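Local structure of secreted protein ASP-2 (Necator americanus, 1U53) at residues 47-52 / 174-179; 78-83 / 160-165. The protein is a secreted hookworm protein of the CAP (pathogenesis-related-1) superfamily and a vaccine antigen against human hookworm infection, its molecular activity not firmly established. One frame throughout, in Å; residues are numbered along the deposited sequence.

Interaction 1: residues 47-52 / 174-179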
loop_
_atom_site.group_PDB
_atom_site.type_symbol
_atom_site.label_atom_id
_atom_site.label_comp_id
_atom_site.label_asym_id
_atom_site.label_seq_id
_atom_site.Cartn_x
_atom_site.Cartn_y
_atom_site.Cartn_z
ATOM N N ALA A 47 -12.515 -9.904 -4.096
ATOM C CA ALA A 47 -11.802 -10.374 -2.906
ATOM C C ALA A 47 -12.855 -10.711 -1.877
ATOM O O ALA A 47 -13.729 -9.861 -1.602
ATOM C CB ALA A 47 -10.879 -9.286 -2.367
ATOM N N ALA A 48 -12.713 -11.875 -1.240
ATOM C CA ALA A 48 -13.740 -12.366 -0.301
ATOM C C ALA A 48 -13.647 -11.739 1.089
ATOM O O ALA A 48 -14.621 -11.784 1.858
ATOM C CB ALA A 48 -13.624 -13.895 -0.152
ATOM N N LYS A 49 -12.471 -11.215 1.438
ATOM C CA LYS A 49 -12.229 -10.702 2.800
ATOM C C LYS A 49 -11.074 -9.703 2.821
ATOM O O LYS A 49 -10.079 -9.844 3.588
ATOM C CB LYS A 49 -11.996 -11.834 3.808
ATOM C CG LYS A 49 -10.845 -12.782 3.502
ATOM C CD LYS A 49 -10.779 -13.916 4.581
ATOM C CE LYS A 49 -10.464 -13.345 5.961
ATOM N NZ LYS A 49 -10.300 -14.494 6.991
ATOM N N MET A 50 -11.169 -8.698 1.945
ATOM C CA MET A 50 -10.125 -7.671 1.927
ATOM C C MET A 50 -10.258 -6.789 3.175
ATOM O O MET A 50 -11.316 -6.170 3.417
ATOM C CB MET A 50 -10.307 -6.835 0.654
ATOM C CG MET A 50 -9.308 -5.719 0.499
ATOM S SD MET A 50 -7.627 -6.284 0.148
ATOM C CE MET A 50 -7.754 -6.809 -1.565
ATOM N N LYS A 51 -9.182 -6.699 3.957
ATOM C CA LYS A 51 -9.293 -6.029 5.243
ATOM C C LYS A 51 -9.052 -4.520 5.101
ATOM O O LYS A 51 -8.234 -4.077 4.276
ATOM C CB LYS A 51 -8.329 -6.674 6.257
ATOM C CG LYS A 51 -8.533 -8.207 6.356
ATOM C CD LYS A 51 -7.862 -8.771 7.629
ATOM C CE LYS A 51 -8.317 -10.247 7.903
ATOM N NZ LYS A 51 -7.461 -10.796 8.996
ATOM N N THR A 52 -9.790 -3.769 5.911
ATOM C CA THR A 52 -9.534 -2.322 6.062
ATOM C C THR A 52 -8.196 -2.085 6.771
ATOM O O THR A 52 -7.892 -2.738 7.804
ATOM C CB THR A 52 -10.673 -1.695 6.906
ATOM O OG1 THR A 52 -11.930 -1.936 6.272
ATOM C CG2 THR A 52 -10.524 -0.201 6.956
ATOM N N ILE A 174 -2.059 -13.112 -2.836
ATOM C CA ILE A 174 -2.190 -11.695 -2.450
ATOM C C ILE A 174 -3.460 -11.478 -1.628
ATOM O O ILE A 174 -3.472 -10.788 -0.601
ATOM C CB ILE A 174 -2.260 -10.801 -3.713
ATOM C CG1 ILE A 174 -0.987 -10.963 -4.605
ATOM C CG2 ILE A 174 -2.492 -9.319 -3.305
ATOM C CD1 ILE A 174 -1.309 -10.649 -6.110
ATOM N N TYR A 175 -4.562 -12.036 -2.113
ATOM C CA TYR A 175 -5.782 -12.095 -1.310
ATOM C C TYR A 175 -6.589 -13.313 -1.747
ATOM O O TYR A 175 -6.330 -13.878 -2.808
ATOM C CB TYR A 175 -6.608 -10.794 -1.458
ATOM C CG TYR A 175 -6.960 -10.352 -2.873
ATOM C CD1 TYR A 175 -8.118 -10.824 -3.508
ATOM C CD2 TYR A 175 -6.133 -9.455 -3.599
ATOM C CE1 TYR A 175 -8.469 -10.414 -4.816
ATOM C CE2 TYR A 175 -6.483 -9.038 -4.900
ATOM C CZ TYR A 175 -7.633 -9.529 -5.501
ATOM O OH TYR A 175 -7.944 -9.131 -6.758
ATOM N N GLU A 176 -7.542 -13.696 -0.902
ATOM C CA GLU A 176 -8.513 -14.759 -1.184
ATOM C C GLU A 176 -9.589 -14.273 -2.135
ATOM O O GLU A 176 -10.219 -13.271 -1.868
ATOM C CB GLU A 176 -9.172 -15.201 0.132
ATOM C CG GLU A 176 -10.254 -16.247 -0.068
ATOM C CD GLU A 176 -10.789 -16.862 1.221
ATOM O OE1 GLU A 176 -10.186 -16.704 2.316
ATOM O OE2 GLU A 176 -11.849 -17.526 1.139
ATOM N N LYS A 177 -9.843 -15.017 -3.215
ATOM C CA LYS A 177 -10.881 -14.620 -4.192
ATOM C C LYS A 177 -12.276 -15.053 -3.750
ATOM O O LYS A 177 -12.456 -16.141 -3.197
ATOM C CB LYS A 177 -10.608 -15.257 -5.563
ATOM C CG LYS A 177 -9.288 -14.740 -6.188
ATOM C CD LYS A 177 -9.077 -15.239 -7.625
ATOM C CE LYS A 177 -8.648 -16.678 -7.729
ATOM N NZ LYS A 177 -8.658 -16.988 -9.256
ATOM N N GLY A 178 -13.260 -14.226 -4.037
ATOM C CA GLY A 178 -14.650 -14.585 -3.880
ATOM C C GLY A 178 -15.484 -13.322 -3.775
ATOM O O GLY A 178 -14.940 -12.203 -3.828
ATOM N N GLU A 179 -16.795 -13.482 -3.626
ATOM C CA GLU A 179 -17.676 -12.307 -3.562
ATOM C C GLU A 179 -17.301 -11.455 -2.372
ATOM O O GLU A 179 -16.964 -11.993 -1.342
ATOM C CB GLU A 179 -19.148 -12.729 -3.452
ATOM C CG GLU A 179 -19.732 -13.245 -4.751
ATOM C CD GLU A 179 -19.710 -12.189 -5.860
ATOM O OE1 GLU A 179 -19.849 -10.985 -5.555
ATOM O OE2 GLU A 179 -19.536 -12.569 -7.035
HETATM O O HOH W 1 -9.934 -11.353 0.130
#
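Tyr-175 turns one side of its ring to both Met-50 and Ala-47. The methyl CE of Met-50 sits over this ring face as a CH-pi contact, 4.1 Å from the ring centroid and 28° off the normal. Its nearest ring atom is Tyr-175 CD2, 3.7 Å from Met-50 CE. The Met-50 chain starts with CG anti to the backbone N (chi1 179°) and then bends twice, which brings the methyl back over the ring. From the same side, but displaced towards CD1, Ala-47 CB comes obliquely to within 3.4 Å of Tyr-175 CD1. The phenol oxygen reaches past the contact and bonds to the carbonyl of Pro-45, which fixes the far end of the ring.

Beside the ring the backbones meet in a single beta bridge, Ala-47 with Lys-177. Ala-48 N donates to Glu-176 O at 2.9 Å, nearly straight at 172°. Water 1 donates to the same Glu-176 O and accepts from Lys-49 N, so this carbonyl has two donors. Ala-48 CA also points its hydrogen at Glu-179 O, 3.4 Å away.

Glu-176 and Lys-49 cross obliquely, and the touch is made by Lys-49 CD against Glu-176 OE1 at 3.6 Å. Their charged ends stay 5.2 Å apart, Lys-49 NZ to Glu-176 OE1; Glu-176 OE2 instead makes a salt bridge to Lys-183. Helix 14-32 lies against Ala-47, Met-50 and Tyr-175.

The contact joins two loops distant in sequence by packing on one tyrosine ring and by one carbonyl, Glu-176 O, that takes both Ala-48 N and a water. Lys-49 probably adds only a modest electrostatic attraction.

Interaction 2: residues 78-83 / 160-165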
loop_
_atom_site.group_PDB
_atom_site.type_symbol
_atom_site.label_atom_id
_atom_site.label_comp_id
_atom_site.label_asym_id
_atom_site.label_seq_id
_atom_site.Cartn_x
_atom_site.Cartn_y
_atom_site.Cartn_z
ATOM N N ASN A 78 15.601 -5.704 9.662
ATOM C CA ASN A 78 15.758 -5.358 11.058
ATOM C C ASN A 78 15.519 -3.865 11.318
ATOM O O ASN A 78 15.374 -3.462 12.468
ATOM C CB ASN A 78 17.126 -5.807 11.586
ATOM C CG ASN A 78 17.190 -5.843 13.080
ATOM O OD1 ASN A 78 18.105 -5.265 13.696
ATOM N ND2 ASN A 78 16.209 -6.491 13.702
ATOM N N GLN A 79 15.393 -3.066 10.255
ATOM C CA GLN A 79 15.066 -1.631 10.419
ATOM C C GLN A 79 13.563 -1.370 10.223
ATOM O O GLN A 79 13.091 -0.221 10.291
ATOM C CB GLN A 79 15.929 -0.774 9.495
ATOM C CG GLN A 79 17.327 -0.660 10.021
ATOM C CD GLN A 79 18.290 -0.238 8.966
ATOM O OE1 GLN A 79 18.489 0.958 8.727
ATOM N NE2 GLN A 79 18.973 -1.214 8.369
ATOM N N ARG A 80 12.832 -2.459 9.981
ATOM C CA ARG A 80 11.385 -2.398 9.881
ATOM C C ARG A 80 10.827 -3.754 10.236
ATOM O O ARG A 80 10.152 -4.429 9.435
ATOM C CB ARG A 80 11.008 -2.025 8.453
ATOM C CG ARG A 80 11.704 -2.871 7.403
ATOM C CD ARG A 80 10.980 -2.741 6.065
ATOM N NE ARG A 80 11.829 -3.018 4.911
ATOM C CZ ARG A 80 11.523 -3.831 3.910
ATOM N NH1 ARG A 80 10.368 -4.508 3.918
ATOM N NH2 ARG A 80 12.376 -3.978 2.886
ATOM N N LYS A 81 11.129 -4.204 11.455
ATOM C CA LYS A 81 10.787 -5.570 11.800
ATOM C C LYS A 81 9.325 -5.885 11.603
ATOM O O LYS A 81 8.452 -5.205 12.122
ATOM C CB LYS A 81 11.175 -5.868 13.246
ATOM C CG LYS A 81 12.666 -5.898 13.422
ATOM C CD LYS A 81 13.052 -6.094 14.860
ATOM C CE LYS A 81 13.461 -4.756 15.480
ATOM N NZ LYS A 81 12.324 -3.913 15.945
ATOM N N GLY A 82 9.083 -6.946 10.870
ATOM C CA GLY A 82 7.729 -7.437 10.687
ATOM C C GLY A 82 6.929 -6.625 9.673
ATOM O O GLY A 82 5.693 -6.793 9.602
ATOM N N LEU A 83 7.605 -5.758 8.922
ATOM C CA LEU A 83 6.888 -4.816 8.016
ATOM C C LEU A 83 7.299 -4.904 6.568
ATOM O O LEU A 83 8.474 -5.174 6.260
ATOM C CB LEU A 83 7.123 -3.372 8.451
ATOM C CG LEU A 83 6.670 -3.095 9.868
ATOM C CD1 LEU A 83 7.156 -1.687 10.262
ATOM C CD2 LEU A 83 5.150 -3.198 10.002
ATOM N N VAL A 160 8.115 7.053 1.678
ATOM C CA VAL A 160 8.204 5.674 2.109
ATOM C C VAL A 160 6.933 5.329 2.848
ATOM O O VAL A 160 6.551 6.026 3.777
ATOM C CB VAL A 160 9.406 5.527 3.083
ATOM C CG1 VAL A 160 9.539 4.081 3.621
ATOM C CG2 VAL A 160 10.697 5.886 2.386
ATOM N N CYS A 161 6.271 4.229 2.460
ATOM C CA CYS A 161 5.202 3.654 3.295
ATOM C C CYS A 161 5.625 2.282 3.820
ATOM O O CYS A 161 6.282 1.526 3.096
ATOM C CB CYS A 161 3.929 3.428 2.481
ATOM S SG CYS A 161 3.014 4.967 2.185
ATOM N N GLN A 162 5.295 1.973 5.067
ATOM C CA GLN A 162 5.525 0.603 5.540
ATOM C C GLN A 162 4.181 -0.018 5.929
ATOM O O GLN A 162 3.210 0.684 6.145
ATOM C CB GLN A 162 6.577 0.541 6.669
ATOM C CG GLN A 162 7.964 0.787 6.083
ATOM C CD GLN A 162 9.082 1.000 7.108
ATOM O OE1 GLN A 162 8.839 0.919 8.307
ATOM N NE2 GLN A 162 10.323 1.248 6.625
ATOM N N TYR A 163 4.173 -1.352 6.041
ATOM C CA TYR A 163 2.945 -2.158 5.968
ATOM C C TYR A 163 3.042 -3.307 6.975
ATOM O O TYR A 163 4.004 -4.123 6.896
ATOM C CB TYR A 163 2.887 -2.773 4.560
ATOM C CG TYR A 163 2.639 -1.734 3.494
ATOM C CD1 TYR A 163 1.340 -1.422 3.103
ATOM C CD2 TYR A 163 3.700 -1.105 2.845
ATOM C CE1 TYR A 163 1.122 -0.433 2.106
ATOM C CE2 TYR A 163 3.485 -0.120 1.834
ATOM C CZ TYR A 163 2.219 0.166 1.453
ATOM O OH TYR A 163 2.050 1.148 0.499
ATOM N N GLY A 164 2.077 -3.374 7.899
ATOM C CA GLY A 164 2.012 -4.429 8.971
ATOM C C GLY A 164 0.791 -5.297 8.819
ATOM O O GLY A 164 -0.279 -4.746 8.793
ATOM N N PRO A 165 0.908 -6.585 9.195
ATOM C CA PRO A 165 2.024 -7.431 8.802
ATOM C C PRO A 165 2.516 -7.286 7.393
ATOM O O PRO A 165 1.754 -6.881 6.511
ATOM C CB PRO A 165 1.569 -8.862 9.075
ATOM C CG PRO A 165 0.226 -8.791 9.591
ATOM C CD PRO A 165 -0.276 -7.358 9.622
HETATM O O HOH W 2 12.940 1.676 8.194
#
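Leu-83 and Gly-164 bring the two backbones closest, their CA atoms 5.0 Å apart. Segment 160-165 is the end of strand 157-164 and the proline after it. Segment 78-83 leaves a 3-10 segment and folds into a type II beta turn from Arg-80 to Leu-83, closed by Leu-83 N on Arg-80 O at 2.9 Å. Gly-82 takes the third place of the turn with a positive phi of 78°, as is usual for type II. The backbones meet through a CA-H...O contact, Leu-83 CA to Tyr-163 O at 3.2 Å.

The Leu-83 side chain spreads over the strand. Its CD2 branch rests on Gly-164 CA at 3.5 Å, where the lack of a side chain leaves the methyl close to the backbone. The CD1 branch turns to the Gln-162 amide and meets OE1 at 3.7 Å; the two side chains cross at about a right angle.

Arg-80 CB packs on the same amide, 3.7 Å from Gln-162 OE1. Its CG lies between the backbone N and the carbonyl carbon (chi1 50°), and the extended chain beyond carries the guanidinium back to its own turn. There Arg-80 NH1 donates to Leu-83 O at 3.1 Å, close to the guanidinium plane, and Arg-80 NH2 bonds to Ser-75 O. Water 2 links Gln-79 O to Gln-162 NE2.

Two residues beyond the segments also hold the Gln-162 amide: Thr-62 of helix 57-67 bonds to OE1, and Glu-85 of strand 84-90 to NE2. The turn leads into edge strand 84-90, whose Gly-84 bonds by backbone to Tyr-163. This strand pairs antiparallel with strand 157-164, with helix 57-67 packed against Leu-83 and Gln-162.

Both contacts are partly buried; their centres lie about 22 Å apart and their nearest atoms about 8 Å, so they do not touch. Interaction 2 belongs to the central mixed sheet of the CAP fold, where a turn enters edge strand 84-90 beside strand 157-164. Interaction 1 lies further from the middle of the chain and joins two loops outside that sheet, one preceding strand 54-55 and the other following strand 157-164. The helices differ: 14-32 backs interaction 1, 57-67 interaction 2. A tyrosine ring and a direct backbone hydrogen bond mark interaction 1. Interaction 2 relies on a leucine and a buried amide. Each has a bridging water, but in interaction 2 no direct hydrogen bond accompanies it.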